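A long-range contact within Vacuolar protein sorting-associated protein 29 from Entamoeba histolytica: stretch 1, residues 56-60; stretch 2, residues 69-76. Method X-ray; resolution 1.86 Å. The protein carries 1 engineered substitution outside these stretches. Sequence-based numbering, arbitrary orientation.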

ATOM      1  N   VAL A  56       2.188   7.659  10.578  1.00 16.08           N
ATOM      2  CA  VAL A  56       1.396   7.466   9.377  1.00 12.54           C
ATOM      3  C   VAL A  56       1.910   8.309   8.216  1.00 15.44           C
ATOM      4  O   VAL A  56       2.179   9.491   8.378  1.00 16.85           O
ATOM      5  CB  VAL A  56      -0.078   7.810   9.630  1.00 12.80           C
ATOM      6  CG1 VAL A  56      -0.896   7.623   8.367  1.00 12.71           C
ATOM      7  CG2 VAL A  56      -0.627   6.958  10.763  1.00 15.52           C
ATOM      8  N   HIS A  57       2.071   7.678   7.055  1.00 16.36           N
ATOM      9  CA  HIS A  57       2.517   8.371   5.853  1.00 13.35           C
ATOM     10  C   HIS A  57       1.513   8.194   4.728  1.00 12.99           C
ATOM     11  O   HIS A  57       1.105   7.076   4.418  1.00 11.38           O
ATOM     12  CB  HIS A  57       3.878   7.853   5.416  1.00 15.77           C
ATOM     13  CG  HIS A  57       4.889   7.837   6.512  1.00 15.21           C
ATOM     14  ND1 HIS A  57       5.844   8.817   6.656  1.00 16.71           N
ATOM     15  CD2 HIS A  57       5.092   6.964   7.525  1.00 15.40           C
ATOM     16  CE1 HIS A  57       6.592   8.547   7.707  1.00 17.50           C
ATOM     17  NE2 HIS A  57       6.155   7.430   8.255  1.00 16.51           N
ATOM     18  N   VAL A  58       1.088   9.310   4.149  1.00 13.23           N
ATOM     19  CA  VAL A  58       0.143   9.293   3.045  1.00 12.57           C
ATOM     20  C   VAL A  58       0.607  10.148   1.869  1.00 13.99           C
ATOM     21  O   VAL A  58       0.930  11.314   2.030  1.00 14.34           O
ATOM     22  CB  VAL A  58      -1.245   9.771   3.500  1.00 12.75           C
ATOM     23  CG1 VAL A  58      -2.233   9.710   2.352  1.00 12.18           C
ATOM     24  CG2 VAL A  58      -1.724   8.943   4.676  1.00 13.56           C
ATOM     25  N   VAL A  59       0.646   9.553   0.688  1.00 11.67           N
ATOM     26  CA  VAL A  59       1.018  10.283  -0.523  1.00 11.68           C
ATOM     27  C   VAL A  59      -0.238  10.728  -1.269  1.00 11.85           C
ATOM     28  O   VAL A  59      -1.326  10.208  -1.026  1.00 11.57           O
ATOM     29  CB  VAL A  59       1.922   9.458  -1.453  1.00 11.31           C
ATOM     30  CG1 VAL A  59       3.307   9.308  -0.847  1.00 13.20           C
ATOM     31  CG2 VAL A  59       1.299   8.104  -1.741  1.00  9.81           C
ATOM     32  N   LYS A  60      -0.084  11.680  -2.182  1.00 12.89           N
ATOM     33  CA  LYS A  60      -1.228  12.180  -2.930  1.00 11.26           C
ATOM     34  C   LYS A  60      -1.688  11.232  -4.030  1.00 12.00           C
ATOM     35  O   LYS A  60      -0.928  10.838  -4.901  1.00 12.03           O
ATOM     36  CB  LYS A  60      -0.934  13.556  -3.524  1.00 12.44           C
ATOM     37  CG  LYS A  60      -2.070  14.089  -4.374  1.00 15.04           C
ATOM     38  CD  LYS A  60      -1.792  15.486  -4.889  1.00 15.56           C
ATOM     39  CE  LYS A  60      -2.903  15.961  -5.804  1.00 13.74           C
ATOM     40  NZ  LYS A  60      -3.325  14.920  -6.775  1.00 15.98           N
ATOM     41  N   LEU A  69      -0.275  17.015   0.984  1.00 21.08           N
ATOM     42  CA  LEU A  69       0.112  15.657   0.629  1.00 18.57           C
ATOM     43  C   LEU A  69       1.158  15.641  -0.473  1.00 16.80           C
ATOM     44  O   LEU A  69       0.926  16.142  -1.561  1.00 19.73           O
ATOM     45  CB  LEU A  69      -1.106  14.871   0.153  1.00 18.65           C
ATOM     46  CG  LEU A  69      -2.078  14.352   1.210  1.00 19.39           C
ATOM     47  CD1 LEU A  69      -3.015  13.317   0.605  1.00 18.66           C
ATOM     48  CD2 LEU A  69      -1.324  13.786   2.403  1.00 15.97           C
ATOM     49  N   ASN A  70       2.328  15.099  -0.160  1.00 16.23           N
ATOM     50  CA  ASN A  70       3.400  14.983  -1.135  1.00 14.97           C
ATOM     51  C   ASN A  70       3.133  13.839  -2.107  1.00 14.61           C
ATOM     52  O   ASN A  70       2.505  12.852  -1.755  1.00 15.13           O
ATOM     53  CB  ASN A  70       4.738  14.767  -0.439  1.00 17.24           C
ATOM     54  CG  ASN A  70       5.301  16.043   0.142  1.00 21.62           C
ATOM     55  OD1 ASN A  70       4.949  17.141  -0.282  1.00 26.56           O
ATOM     56  ND2 ASN A  70       6.182  15.904   1.116  1.00 22.48           N
ATOM     57  N   GLU A  71       3.572  14.008  -3.346  1.00 15.37           N
ATOM     58  CA  GLU A  71       3.422  12.983  -4.366  1.00 13.86           C
ATOM     59  C   GLU A  71       4.256  11.732  -4.071  1.00 13.10           C
ATOM     60  O   GLU A  71       3.831  10.618  -4.345  1.00 11.98           O
ATOM     61  CB  GLU A  71       3.722  13.541  -5.756  1.00 14.77           C
ATOM     62  CG  GLU A  71       2.833  14.718  -6.120  1.00 16.97           C
ATOM     63  CD  GLU A  71       1.997  14.482  -7.361  1.00 15.53           C
ATOM     64  OE1 GLU A  71       1.754  15.453  -8.087  1.00 20.76           O
ATOM     65  OE2 GLU A  71       1.576  13.345  -7.614  1.00 14.73           O
ATOM     66  N   THR A  72       5.458  11.937  -3.547  1.00 14.44           N
ATOM     67  CA  THR A  72       6.349  10.829  -3.208  1.00 14.51           C
ATOM     68  C   THR A  72       6.958  10.982  -1.817  1.00 17.12           C
ATOM     69  O   THR A  72       7.183  12.086  -1.348  1.00 17.36           O
ATOM     70  CB  THR A  72       7.494  10.677  -4.235  1.00 15.38           C
ATOM     71  OG1 THR A  72       8.472  11.698  -4.025  1.00 16.47           O
ATOM     72  CG2 THR A  72       6.968  10.765  -5.656  1.00 13.96           C
ATOM     73  N   GLU A  73       7.202   9.857  -1.153  1.00 16.52           N
ATOM     74  CA  GLU A  73       7.805   9.867   0.172  1.00 17.79           C
ATOM     75  C   GLU A  73       8.823   8.744   0.303  1.00 16.80           C
ATOM     76  O   GLU A  73       8.617   7.668  -0.239  1.00 14.86           O
ATOM     77  CB  GLU A  73       6.731   9.731   1.248  1.00 19.85           C
ATOM     78  CG  GLU A  73       5.754  10.891   1.286  1.00 20.51           C
ATOM     79  CD  GLU A  73       6.362  12.133   1.903  1.00 25.67           C
ATOM     80  OE1 GLU A  73       7.558  12.102   2.239  1.00 27.76           O
ATOM     81  OE2 GLU A  73       5.644  13.139   2.055  1.00 24.86           O
ATOM     82  N   VAL A  74       9.929   9.021   0.991  1.00 20.18           N
ATOM     83  CA  VAL A  74      10.984   8.035   1.219  1.00 17.34           C
ATOM     84  C   VAL A  74      11.207   7.849   2.715  1.00 16.26           C
ATOM     85  O   VAL A  74      11.500   8.800   3.428  1.00 15.94           O
ATOM     86  CB  VAL A  74      12.302   8.461   0.554  1.00 15.40           C
ATOM     87  CG1 VAL A  74      13.394   7.446   0.839  1.00 17.35           C
ATOM     88  CG2 VAL A  74      12.108   8.644  -0.939  1.00 16.86           C
ATOM     89  N   ILE A  75      11.038   6.617   3.179  1.00 17.12           N
ATOM     90  CA  ILE A  75      11.203   6.272   4.588  1.00 17.22           C
ATOM     91  C   ILE A  75      12.186   5.124   4.762  1.00 17.30           C
ATOM     92  O   ILE A  75      12.091   4.124   4.062  1.00 19.64           O
ATOM     93  CB  ILE A  75       9.869   5.844   5.221  1.00 16.04           C
ATOM     94  CG1 ILE A  75       8.893   7.023   5.264  1.00 21.85           C
ATOM     95  CG2 ILE A  75      10.111   5.257   6.600  1.00 19.00           C
ATOM     96  CD1 ILE A  75       7.474   6.649   5.625  1.00 22.90           C
ATOM     97  N   LYS A  76      13.102   5.257   5.708  1.00 14.12           N
ATOM     98  CA  LYS A  76      14.084   4.211   5.949  1.00 14.02           C
ATOM     99  C   LYS A  76      13.676   3.365   7.143  1.00 15.44           C
ATOM    100  O   LYS A  76      13.482   3.873   8.240  1.00 19.63           O
ATOM    101  CB  LYS A  76      15.461   4.819   6.194  1.00 16.72           C
ATOM    102  CG  LYS A  76      16.561   3.806   6.472  1.00 15.57           C
ATOM    103  CD  LYS A  76      16.828   2.932   5.263  1.00 17.77           C
ATOM    104  CE  LYS A  76      17.819   1.822   5.583  1.00 21.50           C
ATOM    105  NZ  LYS A  76      19.210   2.142   5.162  1.00 23.81           N
TER
HETATM  106  O   HOH W   1       1.391   9.942  -5.102  1.00 10.16           O

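This is a small, mostly apolar contact, pinned at one end by a single direct backbone hydrogen bond and a bridging water. The two stretches bury 489 Å² between them, both sides summed.

The hydrogen bond runs from K60 N to N70 O, at 2.9 Å with an N-H...O angle of 152°. The same carbonyl lies 3.2 Å from V59 CA, so N70 O also receives a CA-H...O contact. Water 1 adds a second backbone link. It donates to K60 O at 2.5 Å and to E71 O at 2.6 Å, joining two carbonyls that could not bond to each other directly.

Side chains fill the space around these polar links. L69 points toward stretch 1 and sets its CD1 4.1 Å from V58 CG1, while its CD2 lies 3.4 Å from V58 O. Both residues are branched and apolar, which suits this packing. V59 is buried. Its CG1 lies 3.6 Å from E73 CG, so it meets the aliphatic part of the glutamate. The E73 carboxylate is engaged within its own stretch, where N70 ND2 donates to E73 OE2 at 3.0 Å.

K60 is also used for its aliphatic part. Its CB lies 3.9 Å from L69 CB, and the extended chain then leads away, carrying NZ to a hydrogen bond just outside the stretches. A long side chain can thus pack near its base and keep its charged end free of the contact.

Farther along, H57 and I75 point toward each other. I75 CD1 lies over one face of the imidazole, 2.8 Å from the ring centroid and 4° off the normal, a CH-pi arrangement. The approach is too tight in the model, so its exact distance deserves little weight. V56, V74 and K76 make no contact across the stretches.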